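Periplasmic binding protein/LacI transcriptional regulator (Alkaliphilus metalliredigens, PDB 3CTP) probably represses transcription by binding operator DNA as a LacI-family regulator, with a sugar-binding domain that here holds D-xylulofuranose. Local coordinates at the interface of chains A and B. Residues are numbered along the deposited sequence; one frame, centred on the assembly and turned at random. Chains: chain A/B, Periplasmic binding protein/LacI transcriptional regulator.

The three contacts are patches of one two-fold symmetric interface between copies of a LacI-family regulator, whose members commonly work as dimers; the structure alone does not prove this pairing in solution. Contact 2, built on the start of helix 73-88, lies about 10 Å from contact 3 between the centres of their C-alpha atoms, and the two share A:Ser71 and B:Phe270. Contact 3 is the apolar core. Contact 1, about 13 Å from contact 3 and 21 Å from contact 2, shares helix 240-252 with contact 3. Together the patches probably form one continuous surface holding both subdomains of the two subunits together.

Contact 1: the interface of chains A and B. Residues chain A 252; chain B 276, 278, 321.
The charged part of this contact is a salt bridge between A:Lys252, at the C-terminal end of helix 240-252, and B:Glu321 in a loop of the partner chain. The ammonium NZ of A:Lys252 stands 3.2 Å from carboxylate oxygen OE1 of B:Glu321, while OE2 of the same group lies farther away, at 3.9 Å from NZ. The pairing is therefore one-sided, and the two side chains meet at a slant. A long, flexible lysine suits a helix end that must reach over to the other subunit: its chain bends at chi2 (-59°) and runs nearly straight beyond, carrying NZ to the acid. With its twin, the patch probably serves as a polar clasp at the rim of the likely dimer interface.

Hydrogen bonds within chain B hold the receiving oxygen. The backbone N of B:Ser278 gives a nearly straight bond of 2.9 Å to OE1 of B:Glu321, which accepts it on the lone pair turned away from OE2. The hydroxyl OG of B:Ser278 reaches the same OE1 at 3.0 Å, from above the carboxylate plane. A small serine thus supplies two donors from one residue, and these may help fix the acid's rotation while the nearby lysine would favour its negative charge.

Looser packing completes the patch. The ring of B:Tyr276 turns its edge to the lysine's methylenes, CE1 lying 4.4 Å from CD of A:Lys252.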
loop_
_atom_site.group_PDB
_atom_site.type_symbol
_atom_site.label_atom_id
_atom_site.label_comp_id
_atom_site.label_asym_id
_atom_site.label_seq_id
_atom_site.Cartn_x
_atom_site.Cartn_y
_atom_site.Cartn_z
ATOM N N LYS A 252 -6.639 20.564 -6.287
ATOM C CA LYS A 252 -7.731 20.626 -7.269
ATOM C C LYS A 252 -8.371 22.013 -7.273
ATOM O O LYS A 252 -8.954 22.437 -8.282
ATOM C CB LYS A 252 -8.794 19.577 -6.969
ATOM C CG LYS A 252 -8.361 18.134 -7.184
ATOM C CD LYS A 252 -7.916 17.890 -8.613
ATOM C CE LYS A 252 -8.013 16.416 -8.972
ATOM N NZ LYS A 252 -7.190 16.090 -10.172
ATOM N N TYR B 276 -0.858 14.331 -8.922
ATOM C CA TYR B 276 -1.300 15.576 -9.539
ATOM C C TYR B 276 -0.219 16.030 -10.493
ATOM O O TYR B 276 0.943 16.198 -10.097
ATOM C CB TYR B 276 -1.526 16.672 -8.493
ATOM C CG TYR B 276 -2.077 17.942 -9.105
ATOM C CD1 TYR B 276 -3.442 18.165 -9.179
ATOM C CD2 TYR B 276 -1.228 18.897 -9.633
ATOM C CE1 TYR B 276 -3.949 19.324 -9.756
ATOM C CE2 TYR B 276 -1.718 20.054 -10.211
ATOM C CZ TYR B 276 -3.078 20.261 -10.268
ATOM O OH TYR B 276 -3.562 21.418 -10.841
ATOM N N SER B 278 -3.514 14.122 -12.214
ATOM C CA SER B 278 -3.931 12.725 -12.129
ATOM C C SER B 278 -3.478 11.979 -13.377
ATOM O O SER B 278 -3.390 12.549 -14.453
ATOM C CB SER B 278 -5.432 12.623 -11.997
ATOM O OG SER B 278 -6.044 13.394 -13.020
ATOM N N GLU B 321 -5.134 13.600 -16.530
ATOM C CA GLU B 321 -4.513 14.903 -16.770
ATOM C C GLU B 321 -3.060 14.865 -17.243
ATOM O O GLU B 321 -2.505 15.918 -17.618
ATOM C CB GLU B 321 -4.579 15.759 -15.496
ATOM C CG GLU B 321 -5.978 16.136 -15.040
ATOM C CD GLU B 321 -5.987 16.829 -13.678
ATOM O OE1 GLU B 321 -5.359 16.314 -12.733
ATOM O OE2 GLU B 321 -6.638 17.896 -13.548
#

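Contact 2: the interface of chains A and B. Residues chain A 70-71, 76, 270; chain B 70-71, 76, 270.
Water 1 bridges the subunits by lying 2.7 Å from the amide oxygen OD1 of B:Asn76 and 3.1 Å from the backbone O of A:Ser71. Asparagine suits this place because its amide can serve two partners at once: while OD1 of B:Asn76 meets the water, its ND2 gives a hydrogen bond to the backbone O of B:Ile70, 2.8 Å away. That O lies in the plane of the amide, while ND2 comes from above the plane of the carbonyl.

In chain A, ND2 of A:Asn76 meets the O of A:Ile70 at 2.7 Å, almost in line with the C=O. Different first torsions bring the two ND2 atoms in along these different lines: CG of A:Asn76 sits between its backbone N and carbonyl carbon (chi1 63°), whereas CG of B:Asn76 lies opposite the carbonyl carbon (chi1 -41°). Their side chains run roughly perpendicular to each other, yet the amide planes are turned only 21° apart.

Here the loop and the start of helix 73-88 of each subunit meet their counterparts in the probable dimer interface. CB of B:Asn76 rests 3.8 Å from CA of A:Ser71, and small serine lets the amide come close to the backbone. Branched isoleucine adds an apolar flank, with CD1 of A:Ile70 lying 3.6 Å from ND2 of B:Asn76. At the margin, CZ of A:Phe270 lies 3.6 Å from the backbone O of B:Ser71, which sits to one side of the ring plane.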
loop_
_atom_site.group_PDB
_atom_site.type_symbol
_atom_site.label_atom_id
_atom_site.label_comp_id
_atom_site.label_asym_id
_atom_site.label_seq_id
_atom_site.Cartn_x
_atom_site.Cartn_y
_atom_site.Cartn_z
ATOM N N ILE A 70 -3.288 -2.749 4.542
ATOM C CA ILE A 70 -1.941 -2.541 3.942
ATOM C C ILE A 70 -2.024 -1.530 2.811
ATOM O O ILE A 70 -0.975 -1.075 2.291
ATOM C CB ILE A 70 -1.240 -3.832 3.412
ATOM C CG1 ILE A 70 -2.149 -4.605 2.460
ATOM C CG2 ILE A 70 -0.716 -4.697 4.585
ATOM C CD1 ILE A 70 -1.466 -5.764 1.754
ATOM N N SER A 71 -3.253 -1.149 2.474
ATOM C CA SER A 71 -3.443 0.075 1.618
ATOM C C SER A 71 -2.931 1.383 2.216
ATOM O O SER A 71 -2.629 2.323 1.485
ATOM C CB SER A 71 -4.870 0.292 1.182
ATOM O OG SER A 71 -5.634 0.956 2.169
ATOM N N ASN A 76 1.895 -1.144 5.296
ATOM C CA ASN A 76 2.659 -2.089 4.475
ATOM C C ASN A 76 4.153 -2.007 4.755
ATOM O O ASN A 76 4.852 -3.019 4.716
ATOM C CB ASN A 76 2.282 -2.081 2.987
ATOM C CG ASN A 76 2.536 -0.782 2.288
ATOM O OD1 ASN A 76 3.700 -0.367 2.166
ATOM N ND2 ASN A 76 1.463 -0.183 1.667
ATOM N N PHE A 270 6.007 6.269 3.071
ATOM C CA PHE A 270 6.615 6.650 1.809
ATOM C C PHE A 270 5.793 7.630 0.996
ATOM O O PHE A 270 6.324 8.326 0.130
ATOM C CB PHE A 270 7.005 5.406 0.977
ATOM C CG PHE A 270 5.841 4.646 0.382
ATOM C CD1 PHE A 270 5.191 5.132 -0.746
ATOM C CD2 PHE A 270 5.476 3.391 0.889
ATOM C CE1 PHE A 270 4.121 4.410 -1.356
ATOM C CE2 PHE A 270 4.424 2.655 0.297
ATOM C CZ PHE A 270 3.742 3.177 -0.829
ATOM N N ILE B 70 3.655 -6.021 -1.445
ATOM C CA ILE B 70 2.675 -5.425 -0.550
ATOM C C ILE B 70 2.800 -3.856 -0.541
ATOM O O ILE B 70 1.935 -3.178 -0.044
ATOM C CB ILE B 70 2.803 -6.076 0.855
ATOM C CG1 ILE B 70 4.079 -5.607 1.553
ATOM C CG2 ILE B 70 2.796 -7.672 0.742
ATOM C CD1 ILE B 70 3.983 -5.655 3.078
ATOM N N SER B 71 3.855 -3.312 -1.119
ATOM C CA SER B 71 4.022 -1.844 -1.196
ATOM C C SER B 71 3.184 -1.225 -2.341
ATOM O O SER B 71 2.975 0.001 -2.406
ATOM C CB SER B 71 5.483 -1.568 -1.512
ATOM O OG SER B 71 6.354 -2.133 -0.532
ATOM N N ASN B 76 -2.493 -4.130 -3.043
ATOM C CA ASN B 76 -3.328 -3.963 -1.837
ATOM C C ASN B 76 -4.806 -3.947 -2.249
ATOM O O ASN B 76 -5.665 -4.518 -1.560
ATOM C CB ASN B 76 -3.113 -2.632 -1.080
ATOM C CG ASN B 76 -1.698 -2.201 -0.967
ATOM O OD1 ASN B 76 -1.398 -0.996 -1.110
ATOM N ND2 ASN B 76 -0.824 -3.129 -0.614
ATOM N N PHE B 270 -4.981 3.199 -7.000
ATOM C CA PHE B 270 -5.383 4.477 -6.421
ATOM C C PHE B 270 -4.343 5.581 -6.484
ATOM O O PHE B 270 -4.672 6.766 -6.401
ATOM C CB PHE B 270 -5.935 4.303 -4.992
ATOM C CG PHE B 270 -4.892 3.965 -3.952
ATOM C CD1 PHE B 270 -4.062 4.952 -3.435
ATOM C CD2 PHE B 270 -4.805 2.681 -3.430
ATOM C CE1 PHE B 270 -3.116 4.662 -2.431
ATOM C CE2 PHE B 270 -3.864 2.383 -2.429
ATOM C CZ PHE B 270 -3.019 3.371 -1.944
HETATM O O HOH W 1 -0.397 1.439 -0.400
#

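Contact 3: the interface of chains A and B. Residues chain A 71, 214, 219, 241, 244-245, 271; chain B 270-271, 274.
The short helix 271-274 of chain B, with B:Phe270 just ahead of it, packs against helix 240-252 and the 3-10 helix 216-220 of chain A to form an apolar core of the interface. B:Leu274 is the wedge, its two methyl branches working separately. CD1 meets CD1 of A:Ile241 at 3.9 Å, and CD2 meets CD2 of A:Leu219 at 3.7 Å, each pair of side chains running about perpendicular. A:Ala244 suits the facing surface of helix 240-252 because its small CB lets both leucine methyls come near.

Aromatic packing closes one flank. A:Phe214 approaches B:Phe270 from the opposite direction and sets its CE2 edge over the centre of that ring, 3.6 Å above the plane, with the two ring planes clearly inclined rather than parallel. With CG anti to the backbone N (chi1 179°), A:Phe214 extends toward the partner chain; CD1 of A:Ile241 covers a face of its ring over the centre.

Near the two-fold axis, the side chains of A:Ile271 and B:Ile271 come from opposite directions and meet at their CD1 methyls, 3.6 Å apart. Water 2 adds a polar bridge, lying 2.9 Å from the backbone O of A:Ala244 and as far from the backbone O of B:Leu274. In the fold, the patch sits largely in the C-terminal subdomain of the periplasmic-binding-protein-like module, where helix 271-274 follows strand 262-264 and precedes strand 281-283.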
loop_
_atom_site.group_PDB
_atom_site.type_symbol
_atom_site.label_atom_id
_atom_site.label_comp_id
_atom_site.label_asym_id
_atom_site.label_seq_id
_atom_site.Cartn_x
_atom_site.Cartn_y
_atom_site.Cartn_z
ATOM N N SER A 71 -3.253 -1.149 2.474
ATOM C CA SER A 71 -3.443 0.075 1.618
ATOM C C SER A 71 -2.931 1.383 2.216
ATOM O O SER A 71 -2.629 2.323 1.485
ATOM C CB SER A 71 -4.870 0.292 1.182
ATOM O OG SER A 71 -5.634 0.956 2.169
ATOM N N PHE A 214 -7.474 5.930 5.713
ATOM C CA PHE A 214 -7.601 5.960 4.245
ATOM C C PHE A 214 -8.344 4.757 3.676
ATOM O O PHE A 214 -8.089 3.585 4.029
ATOM C CB PHE A 214 -6.203 5.979 3.601
ATOM C CG PHE A 214 -6.246 5.995 2.093
ATOM C CD1 PHE A 214 -6.650 7.144 1.432
ATOM C CD2 PHE A 214 -5.894 4.875 1.351
ATOM C CE1 PHE A 214 -6.726 7.180 0.011
ATOM C CE2 PHE A 214 -5.950 4.918 -0.072
ATOM C CZ PHE A 214 -6.363 6.059 -0.720
ATOM N N LEU A 219 -11.177 9.087 -2.110
ATOM C CA LEU A 219 -10.791 9.934 -3.239
ATOM C C LEU A 219 -12.011 10.496 -3.982
ATOM O O LEU A 219 -11.863 11.413 -4.810
ATOM C CB LEU A 219 -9.876 9.153 -4.198
ATOM C CG LEU A 219 -8.571 8.678 -3.547
ATOM C CD1 LEU A 219 -7.808 7.728 -4.464
ATOM C CD2 LEU A 219 -7.671 9.862 -3.221
ATOM N N ILE A 241 -1.019 9.438 4.825
ATOM C CA ILE A 241 -1.906 9.074 3.694
ATOM C C ILE A 241 -3.172 9.949 3.692
ATOM O O ILE A 241 -3.625 10.396 2.628
ATOM C CB ILE A 241 -2.188 7.537 3.649
ATOM C CG1 ILE A 241 -2.993 7.168 2.398
ATOM C CG2 ILE A 241 -2.841 7.066 4.925
ATOM C CD1 ILE A 241 -2.210 7.376 1.115
ATOM N N ALA A 244 -2.159 13.267 2.251
ATOM C CA ALA A 244 -2.070 13.232 0.792
ATOM C C ALA A 244 -3.434 13.506 0.172
ATOM O O ALA A 244 -3.524 14.190 -0.877
ATOM C CB ALA A 244 -1.565 11.840 0.329
ATOM N N THR A 245 -4.490 12.964 0.782
ATOM C CA THR A 245 -5.837 13.186 0.215
ATOM C C THR A 245 -6.256 14.644 0.391
ATOM O O THR A 245 -6.882 15.248 -0.489
ATOM C CB THR A 245 -6.928 12.273 0.849
ATOM O OG1 THR A 245 -7.165 12.680 2.223
ATOM C CG2 THR A 245 -6.484 10.827 0.773
ATOM N N ILE A 271 4.499 7.721 1.270
ATOM C CA ILE A 271 3.655 8.600 0.462
ATOM C C ILE A 271 4.063 10.062 0.599
ATOM O O ILE A 271 3.879 10.864 -0.333
ATOM C CB ILE A 271 2.152 8.395 0.808
ATOM C CG1 ILE A 271 1.259 9.083 -0.224
ATOM C CG2 ILE A 271 1.850 8.891 2.197
ATOM C CD1 ILE A 271 1.283 8.366 -1.582
ATOM N N PHE B 270 -4.981 3.199 -7.000
ATOM C CA PHE B 270 -5.383 4.477 -6.421
ATOM C C PHE B 270 -4.343 5.581 -6.484
ATOM O O PHE B 270 -4.672 6.766 -6.401
ATOM C CB PHE B 270 -5.935 4.303 -4.992
ATOM C CG PHE B 270 -4.892 3.965 -3.952
ATOM C CD1 PHE B 270 -4.062 4.952 -3.435
ATOM C CD2 PHE B 270 -4.805 2.681 -3.430
ATOM C CE1 PHE B 270 -3.116 4.662 -2.431
ATOM C CE2 PHE B 270 -3.864 2.383 -2.429
ATOM C CZ PHE B 270 -3.019 3.371 -1.944
ATOM N N ILE B 271 -3.073 5.213 -6.648
ATOM C CA ILE B 271 -2.031 6.234 -6.649
ATOM C C ILE B 271 -2.189 7.217 -7.803
ATOM O O ILE B 271 -1.834 8.398 -7.691
ATOM C CB ILE B 271 -0.617 5.569 -6.630
ATOM C CG1 ILE B 271 0.461 6.602 -6.322
ATOM C CG2 ILE B 271 -0.328 4.831 -7.933
ATOM C CD1 ILE B 271 0.342 7.109 -4.868
ATOM N N LEU B 274 -4.386 9.995 -6.645
ATOM C CA LEU B 274 -3.571 10.901 -5.745
ATOM C C LEU B 274 -2.483 11.717 -6.438
ATOM O O LEU B 274 -2.076 12.793 -5.971
ATOM C CB LEU B 274 -2.866 10.100 -4.629
ATOM C CG LEU B 274 -3.553 9.661 -3.343
ATOM C CD1 LEU B 274 -2.582 8.923 -2.454
ATOM C CD2 LEU B 274 -4.160 10.831 -2.591
HETATM O O HOH W 2 -2.061 14.045 -3.326
#